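Local coordinates for protein 2',5'-phosphodiesterase 12 (Homo sapiens, PDB 4Z0V) that belongs to the endonuclease/exonuclease/phosphatase family, joining an N-terminal E-set domain to a DNase I-like domain, and binds a magnesium ion, at residues L192-G203 / L213-K221; L398-L409 / I431-K440. All coordinates share one frame; numbering follows the deposited sequence. Where two conformers were deposited one is given.

Contacts 1 and 2 involve the two opposite borders of one mixed six-stranded sheet in the DNase I-like domain. In contact 1 the outermost strand 201-207 pairs with 211-218; in contact 2 the outermost strand 401-406 pairs with 433-439. Strands 177-184 and 125-132 fill the middle of the sheet, so the contacts do not touch: their centres are 19 Å apart and their nearest atoms about 7 Å. Along the chain contact 1 closes before contact 2 opens. Contact 2 runs toward the magnesium ion, which lies about 12 Å from the side chain of Ile431, whereas its far end, at the C-terminus of the chain, holds a glycerol, probably from the crystallisation liquor.

Contact 1: residues L192-G203 / L213-K221; sequences LVPALEAFGLEG and LATFYRKSK
With CG of Phe216 anti to its carbonyl carbon (chi1 -75°) and CG of Leu196 turned the same way (chi1 -65°), the phenyl ring lies between helix 192-198 and Gly203 and receives a methyl group on one face. Helix 185-198 runs into strand 201-207, which forms a beta hairpin with strand 211-218 at the border of the mixed sheet of the DNase I-like fold. Leu196 CD1 sits over the ring centre, 3.5 Å from the centroid, in a CH-pi contact, and Gly203 CA covers the opposite face at 3.8 Å. Val193 CG2 closes in at the ring edge, and Leu192 CB adds an oblique contact to Phe216 CZ. Phe188, earlier in the same helix, meets this ring.

A Schellman motif ends the helix at Gly200, whose positive phi of 91° redirects the chain into the strand. Its carbonyl O accepts a nearly straight bond from Lys219 N and a second from a water that also joins Ser220 N. Arg218 crosses toward the same turn: its guanidinium lies with one face against Leu201 CD1, and NH1 makes a weak bond to Phe199 O. NE forms a salt bridge with Asp176 and NH2 bonds to Ala175 O.

On the opposite face of the sheet Glu202 and Tyr217, whose backbones exchange two N-H...O bonds, run side by side, their carboxylate and ring planes nearly perpendicular. Tyr217 OH gives Glu202 OE1 a weak bond of 2.7 Å. Lys219, folded back over the glutamate, completes a salt bridge, NZ standing 3.0 Å from Glu202 OE2 and approaching from above the carboxylate plane.

Contact 2: residues L398-L409 / I431-K440; sequences LNALEVEQVIPL and IALVCDLKWK. With GOL (glycerol), chain F.
Strands 401-403 and 433-439 run antiparallel, the axes of these short segments approaching to 4.5 Å at an angle of 141°, and a classic beta bulge shifts the register where both Glu404 and Gln405 face Asp436. Asp436 O takes both amide protons from the same face of its carbonyl plane, the bond from Glu404 N being 2.8 Å and that from Gln405 N longer, at 3.3 Å. Chi1 of 66° sets CG of Gln405 between its own N and carbonyl carbon, and the chain then extends alongside Asp436 until Gln405 NE2 gives Asp436 OD2 a straight bond of 2.8 Å. The acceptor lies close to the amide plane, yet the N-H arrives from well above the carboxylate plane. NE2 also bonds to Tyr116 O, and Arg127 on the neighbouring strand forms a salt bridge with Asp436 OD1, so both carboxylate oxygens have partners.

Strand 401-406 is the outermost strand of the mixed sheet in this chain, one layer of the two-sheet sandwich of the DNase I-like domain. Leu401 and Leu437 touch Ile323 of strand 322-327 in the second large sheet, and Val403 and Leu437 touch Ile396 of strand 387-397. Val403 CG2 lies near Leu437 CD2. On the reverse face Glu402 lies beside Lys438, Glu402 OE1 4.4 Å from Lys438 NZ, beyond a salt bridge. Past the bulge Ile407 CB packs against Val434 CB at 3.8 Å, and Leu409 CG meets Ile431 CG2.

In one of its two conformers Lys440 extends so that NZ bonds to Leu398 O; O1 and O2 of the glycerol both bond to Asn399 O.

Contact 1: residues L192-G203 / L213-K221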
# COMPACT_ATOMS: atom_id res chain seq x y z
N LEU A 192 10.11 0.25 -1.04
CA LEU A 192 9.06 1.26 -1.28
C LEU A 192 9.57 2.68 -1.11
O LEU A 192 9.34 3.50 -2.00
CB LEU A 192 7.86 1.00 -0.36
CG LEU A 192 7.30 -0.41 -0.45
CD1 LEU A 192 6.29 -0.64 0.64
CD2 LEU A 192 6.65 -0.66 -1.85
N VAL A 193 10.27 2.99 -0.01
CA VAL A 193 10.75 4.36 0.18
C VAL A 193 11.68 4.78 -0.99
O VAL A 193 11.38 5.79 -1.60
CB VAL A 193 11.36 4.60 1.58
CG1 VAL A 193 12.24 5.85 1.60
CG2 VAL A 193 10.26 4.72 2.62
N PRO A 194 12.71 4.02 -1.42
CA PRO A 194 13.54 4.48 -2.55
C PRO A 194 12.77 4.63 -3.86
O PRO A 194 12.98 5.61 -4.58
CB PRO A 194 14.61 3.39 -2.67
CG PRO A 194 14.69 2.79 -1.27
CD PRO A 194 13.25 2.77 -0.84
N ALA A 195 11.87 3.68 -4.19
CA ALA A 195 11.13 3.79 -5.44
C ALA A 195 10.16 4.96 -5.41
O ALA A 195 10.11 5.78 -6.33
CB ALA A 195 10.37 2.49 -5.71
N LEU A 196 9.35 5.02 -4.37
CA LEU A 196 8.29 6.02 -4.34
C LEU A 196 8.84 7.42 -4.09
O LEU A 196 8.30 8.39 -4.66
CB LEU A 196 7.21 5.62 -3.33
CG LEU A 196 6.45 4.32 -3.70
CD1 LEU A 196 5.38 4.00 -2.67
CD2 LEU A 196 5.72 4.45 -5.06
N GLU A 197 9.93 7.56 -3.32
CA GLU A 197 10.45 8.93 -3.19
C GLU A 197 11.02 9.44 -4.54
O GLU A 197 10.88 10.63 -4.85
CB GLU A 197 11.45 9.08 -2.04
CG GLU A 197 12.84 8.55 -2.20
CD GLU A 197 13.71 8.82 -0.97
OE1 GLU A 197 14.93 8.57 -1.06
OE2 GLU A 197 13.19 9.34 0.06
N ALA A 198 11.60 8.55 -5.37
CA ALA A 198 12.13 8.92 -6.69
C ALA A 198 11.02 9.45 -7.61
O ALA A 198 11.28 10.27 -8.51
CB ALA A 198 12.79 7.70 -7.32
N PHE A 199 9.78 9.00 -7.37
CA PHE A 199 8.63 9.42 -8.16
C PHE A 199 7.79 10.50 -7.44
O PHE A 199 6.69 10.79 -7.89
CB PHE A 199 7.76 8.18 -8.53
CG PHE A 199 8.38 7.37 -9.65
CD1 PHE A 199 9.42 6.48 -9.40
CD2 PHE A 199 7.96 7.54 -10.97
CE1 PHE A 199 9.99 5.73 -10.43
CE2 PHE A 199 8.54 6.80 -12.01
CZ PHE A 199 9.55 5.90 -11.73
N GLY A 200 8.33 11.09 -6.37
CA GLY A 200 7.70 12.23 -5.70
C GLY A 200 6.74 11.97 -4.55
O GLY A 200 6.01 12.87 -4.16
N LEU A 201 6.78 10.76 -3.96
CA LEU A 201 5.92 10.45 -2.81
C LEU A 201 6.75 10.21 -1.56
O LEU A 201 7.86 9.68 -1.64
CB LEU A 201 5.04 9.21 -3.07
CG LEU A 201 4.01 9.34 -4.21
CD1 LEU A 201 4.58 8.82 -5.52
CD2 LEU A 201 2.78 8.51 -3.91
N GLU A 202 6.20 10.57 -0.42
CA GLU A 202 6.81 10.38 0.89
C GLU A 202 5.91 9.45 1.68
O GLU A 202 4.70 9.44 1.45
CB GLU A 202 6.95 11.74 1.58
CG GLU A 202 7.73 11.78 2.86
CD GLU A 202 8.13 13.21 3.19
OE1 GLU A 202 7.33 13.92 3.83
OE2 GLU A 202 9.21 13.65 2.71
N GLY A 203 6.48 8.65 2.56
CA GLY A 203 5.66 7.68 3.27
C GLY A 203 5.86 7.58 4.76
O GLY A 203 6.88 8.04 5.31
N LEU A 213 1.39 -1.47 8.07
CA LEU A 213 0.74 -0.57 7.16
C LEU A 213 1.65 0.54 6.72
O LEU A 213 2.40 1.06 7.54
CB LEU A 213 -0.47 0.05 7.87
CG LEU A 213 -1.52 -0.87 8.53
CD1 LEU A 213 -2.57 0.00 9.25
CD2 LEU A 213 -2.22 -1.75 7.48
N ALA A 214 1.48 0.99 5.46
CA ALA A 214 2.18 2.19 4.99
C ALA A 214 1.23 3.09 4.22
O ALA A 214 0.33 2.60 3.52
CB ALA A 214 3.38 1.83 4.13
N THR A 215 1.44 4.42 4.32
CA THR A 215 0.68 5.40 3.53
C THR A 215 1.71 6.30 2.88
O THR A 215 2.57 6.82 3.58
CB THR A 215 -0.36 6.18 4.39
OG1 THR A 215 -1.34 5.27 4.91
CG2 THR A 215 -1.11 7.27 3.59
N PHE A 216 1.62 6.46 1.58
CA PHE A 216 2.50 7.34 0.79
C PHE A 216 1.67 8.45 0.19
O PHE A 216 0.53 8.21 -0.16
CB PHE A 216 3.24 6.57 -0.30
CG PHE A 216 4.36 5.72 0.23
CD1 PHE A 216 4.13 4.41 0.67
CD2 PHE A 216 5.68 6.20 0.23
CE1 PHE A 216 5.17 3.62 1.15
CE2 PHE A 216 6.73 5.40 0.72
CZ PHE A 216 6.46 4.13 1.20
N TYR A 217 2.22 9.66 0.10
CA TYR A 217 1.45 10.77 -0.45
C TYR A 217 2.35 11.57 -1.36
O TYR A 217 3.54 11.72 -1.08
CB TYR A 217 0.84 11.65 0.67
CG TYR A 217 1.85 12.07 1.72
CD1 TYR A 217 2.15 11.25 2.80
CD2 TYR A 217 2.56 13.26 1.59
CE1 TYR A 217 3.16 11.58 3.71
CE2 TYR A 217 3.55 13.62 2.51
CZ TYR A 217 3.85 12.77 3.56
OH TYR A 217 4.81 13.14 4.47
N ARG A 218 1.78 12.09 -2.48
CA ARG A 218 2.56 12.86 -3.44
C ARG A 218 2.85 14.25 -2.91
O ARG A 218 1.91 15.02 -2.66
CB ARG A 218 1.81 12.92 -4.77
CG ARG A 218 2.57 13.72 -5.83
CD ARG A 218 1.89 13.60 -7.20
NE ARG A 218 1.89 12.21 -7.65
CZ ARG A 218 2.95 11.59 -8.17
NH1 ARG A 218 4.08 12.26 -8.39
NH2 ARG A 218 2.89 10.31 -8.49
N LYS A 219 4.14 14.58 -2.77
CA LYS A 219 4.57 15.85 -2.14
C LYS A 219 4.16 17.08 -2.96
O LYS A 219 3.88 18.13 -2.37
CB LYS A 219 6.09 15.87 -1.90
CG LYS A 219 6.59 14.86 -0.83
CD LYS A 219 6.07 15.18 0.60
CE LYS A 219 6.73 16.35 1.32
NZ LYS A 219 8.20 16.19 1.44
N SER A 220 4.04 16.93 -4.27
CA SER A 220 3.63 18.07 -5.11
C SER A 220 2.14 18.42 -4.88
O SER A 220 1.72 19.52 -5.23
CB SER A 220 3.91 17.80 -6.58
OG SER A 220 2.99 16.85 -7.09
N LYS A 221 1.36 17.50 -4.29
CA LYS A 221 -0.05 17.77 -4.03
C LYS A 221 -0.38 17.82 -2.55
O LYS A 221 -1.41 18.37 -2.20
CB LYS A 221 -0.94 16.72 -4.72
CG LYS A 221 -0.88 16.88 -6.23
CD LYS A 221 -1.54 15.74 -6.97
CE LYS A 221 -2.96 16.05 -7.31
NZ LYS A 221 -3.51 15.07 -8.28
O HOH W 1 4.78 9.76 -10.49
O HOH W 2 5.91 15.10 -5.65

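Contact 2: residues L398-L409 / I431-K440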
# COMPACT_ATOMS: atom_id res chain seq x y z
N LEU A 398 -18.63 10.72 0.77
CA LEU A 398 -19.50 11.32 -0.25
C LEU A 398 -19.79 12.81 -0.02
O LEU A 398 -20.23 13.48 -0.95
CB LEU A 398 -20.82 10.57 -0.34
CG LEU A 398 -20.73 9.19 -0.98
CD1 LEU A 398 -21.99 8.40 -0.70
CD2 LEU A 398 -20.36 9.27 -2.47
N ASN A 399 -19.55 13.33 1.19
CA ASN A 399 -19.76 14.78 1.41
C ASN A 399 -18.80 15.65 0.59
O ASN A 399 -19.13 16.79 0.27
CB ASN A 399 -19.53 15.15 2.88
CG ASN A 399 -20.56 14.63 3.84
OD1 ASN A 399 -21.69 14.36 3.48
ND2 ASN A 399 -20.19 14.55 5.12
N ALA A 400 -17.61 15.14 0.28
CA ALA A 400 -16.56 15.94 -0.35
C ALA A 400 -15.90 15.31 -1.55
O ALA A 400 -15.15 16.00 -2.25
CB ALA A 400 -15.49 16.23 0.69
N LEU A 401 -16.13 14.02 -1.79
CA LEU A 401 -15.43 13.34 -2.87
C LEU A 401 -16.36 12.58 -3.75
O LEU A 401 -17.40 12.08 -3.28
CB LEU A 401 -14.40 12.36 -2.28
CG LEU A 401 -13.27 12.99 -1.45
CD1 LEU A 401 -12.68 11.95 -0.54
CD2 LEU A 401 -12.17 13.59 -2.37
N GLU A 402 -15.98 12.46 -5.02
CA GLU A 402 -16.71 11.68 -6.02
C GLU A 402 -15.73 10.86 -6.84
O GLU A 402 -14.55 11.21 -6.89
CB GLU A 402 -17.59 12.58 -6.91
CG GLU A 402 -16.82 13.57 -7.77
CD GLU A 402 -17.68 14.57 -8.52
OE1 GLU A 402 -17.14 15.19 -9.47
OE2 GLU A 402 -18.86 14.76 -8.15
N VAL A 403 -16.20 9.79 -7.48
CA VAL A 403 -15.34 8.96 -8.30
C VAL A 403 -15.28 9.52 -9.71
O VAL A 403 -16.31 9.63 -10.39
CB VAL A 403 -15.76 7.47 -8.27
CG1 VAL A 403 -14.72 6.60 -9.00
CG2 VAL A 403 -15.91 6.97 -6.83
N GLU A 404 -14.07 9.83 -10.17
CA GLU A 404 -13.81 10.31 -11.52
C GLU A 404 -13.69 9.09 -12.43
O GLU A 404 -14.32 9.07 -13.48
CB GLU A 404 -12.56 11.20 -11.55
CG GLU A 404 -12.11 11.59 -12.95
CD GLU A 404 -12.81 12.76 -13.63
OE1 GLU A 404 -13.88 13.20 -13.14
OE2 GLU A 404 -12.29 13.22 -14.66
N GLN A 405 -12.87 8.08 -12.05
CA GLN A 405 -12.74 6.84 -12.82
C GLN A 405 -12.22 5.74 -11.91
O GLN A 405 -11.57 6.02 -10.89
CB GLN A 405 -11.85 6.97 -14.08
CG GLN A 405 -10.39 7.26 -13.80
CD GLN A 405 -9.43 6.70 -14.85
OE1 GLN A 405 -9.81 5.96 -15.79
NE2 GLN A 405 -8.16 7.02 -14.69
N VAL A 406 -12.52 4.49 -12.29
CA VAL A 406 -12.05 3.27 -11.63
C VAL A 406 -11.09 2.65 -12.61
O VAL A 406 -11.47 2.43 -13.77
CB VAL A 406 -13.21 2.30 -11.24
CG1 VAL A 406 -12.66 0.99 -10.66
CG2 VAL A 406 -14.16 2.96 -10.25
N ILE A 407 -9.85 2.37 -12.16
CA ILE A 407 -8.86 1.69 -13.00
C ILE A 407 -9.28 0.21 -12.96
O ILE A 407 -9.33 -0.39 -11.87
CB ILE A 407 -7.42 1.94 -12.50
CG1 ILE A 407 -6.95 3.41 -12.73
CG2 ILE A 407 -6.44 0.97 -13.20
CD1 ILE A 407 -7.63 4.58 -11.97
N PRO A 408 -9.68 -0.38 -14.11
CA PRO A 408 -10.21 -1.75 -14.07
C PRO A 408 -9.23 -2.76 -13.53
O PRO A 408 -8.03 -2.67 -13.79
CB PRO A 408 -10.51 -2.06 -15.55
CG PRO A 408 -9.74 -1.09 -16.33
CD PRO A 408 -9.68 0.16 -15.48
N LEU A 409 -9.77 -3.76 -12.83
CA LEU A 409 -8.97 -4.86 -12.31
C LEU A 409 -8.52 -5.72 -13.48
O LEU A 409 -9.17 -5.69 -14.54
CB LEU A 409 -9.81 -5.67 -11.30
CG LEU A 409 -9.75 -5.10 -9.87
CD1 LEU A 409 -10.60 -3.82 -9.74
CD2 LEU A 409 -10.25 -6.11 -8.87
N ILE A 431 -5.18 -7.93 -5.40
CA ILE A 431 -5.12 -7.06 -6.56
C ILE A 431 -5.26 -5.63 -6.08
O ILE A 431 -6.18 -5.34 -5.31
CB ILE A 431 -6.24 -7.46 -7.55
CG1 ILE A 431 -6.10 -8.94 -7.98
CG2 ILE A 431 -6.27 -6.50 -8.74
CD1 ILE A 431 -7.35 -9.48 -8.77
N ALA A 432 -4.37 -4.74 -6.53
CA ALA A 432 -4.41 -3.34 -6.15
C ALA A 432 -5.68 -2.69 -6.61
O ALA A 432 -6.14 -2.93 -7.75
CB ALA A 432 -3.22 -2.59 -6.76
N LEU A 433 -6.27 -1.89 -5.73
CA LEU A 433 -7.42 -1.04 -6.11
C LEU A 433 -6.89 0.32 -6.45
O LEU A 433 -6.07 0.84 -5.72
CB LEU A 433 -8.44 -0.91 -4.99
CG LEU A 433 -9.16 -2.15 -4.57
CD1 LEU A 433 -10.12 -1.79 -3.47
CD2 LEU A 433 -9.91 -2.80 -5.74
N VAL A 434 -7.29 0.87 -7.59
CA VAL A 434 -6.81 2.20 -8.02
C VAL A 434 -8.00 2.98 -8.55
O VAL A 434 -8.74 2.46 -9.40
CB VAL A 434 -5.71 2.11 -9.11
CG1 VAL A 434 -5.06 3.48 -9.37
CG2 VAL A 434 -4.65 1.06 -8.77
N CYS A 435 -8.20 4.21 -8.07
CA CYS A 435 -9.31 5.03 -8.58
C CYS A 435 -8.92 6.49 -8.55
O CYS A 435 -8.12 6.90 -7.70
CB CYS A 435 -10.57 4.79 -7.77
SG CYS A 435 -10.39 5.28 -6.05
N ASP A 436 -9.49 7.28 -9.45
CA ASP A 436 -9.26 8.72 -9.45
C ASP A 436 -10.45 9.35 -8.78
O ASP A 436 -11.58 9.05 -9.18
CB ASP A 436 -9.08 9.24 -10.87
CG ASP A 436 -7.82 8.75 -11.53
OD1 ASP A 436 -6.98 8.14 -10.83
OD2 ASP A 436 -7.64 9.02 -12.73
N LEU A 437 -10.22 10.10 -7.70
CA LEU A 437 -11.27 10.78 -6.95
C LEU A 437 -11.27 12.25 -7.30
O LEU A 437 -10.22 12.78 -7.64
CB LEU A 437 -11.03 10.61 -5.45
CG LEU A 437 -10.91 9.17 -4.95
CD1 LEU A 437 -10.60 9.16 -3.44
CD2 LEU A 437 -12.19 8.38 -5.28
N LYS A 438 -12.42 12.91 -7.26
CA LYS A 438 -12.47 14.34 -7.54
C LYS A 438 -13.05 15.06 -6.34
O LYS A 438 -13.99 14.56 -5.71
CB LYS A 438 -13.31 14.62 -8.82
CG LYS A 438 -13.24 16.06 -9.33
CD LYS A 438 -13.68 16.12 -10.79
CE LYS A 438 -13.47 17.47 -11.44
NZ LYS A 438 -14.61 18.39 -11.21
N TRP A 439 -12.43 16.20 -5.96
CA TRP A 439 -12.95 17.06 -4.90
C TRP A 439 -14.29 17.65 -5.38
O TRP A 439 -14.36 18.11 -6.53
CB TRP A 439 -11.95 18.21 -4.60
CG TRP A 439 -10.63 17.81 -4.02
CD1 TRP A 439 -9.44 17.73 -4.68
CD2 TRP A 439 -10.32 17.64 -2.63
NE1 TRP A 439 -8.41 17.49 -3.80
CE2 TRP A 439 -8.92 17.46 -2.52
CE3 TRP A 439 -11.09 17.63 -1.45
CZ2 TRP A 439 -8.28 17.25 -1.30
CZ3 TRP A 439 -10.45 17.42 -0.24
CH2 TRP A 439 -9.07 17.23 -0.17
N LYS A 440 -15.32 17.62 -4.52
CA LYS A 440 -16.64 18.18 -4.84
C LYS A 440 -16.65 19.68 -4.58
O LYS A 440 -16.80 20.47 -5.51
CB LYS A 440 -17.74 17.50 -4.01
CG LYS A 440 -18.17 16.14 -4.54
CD LYS A 440 -19.31 15.59 -3.71
CE LYS A 440 -19.98 14.41 -4.35
NZ LYS A 440 -21.16 13.96 -3.57
C1 GOL F . -22.91 18.37 -0.24
O1 GOL F . -21.84 18.28 0.70
C2 GOL F . -22.42 18.04 -1.63
O2 GOL F . -21.39 17.05 -1.54
C3 GOL F . -23.57 17.50 -2.45
O3 GOL F . -23.11 16.60 -3.45
O HOH W 3 -9.37 -0.67 -9.16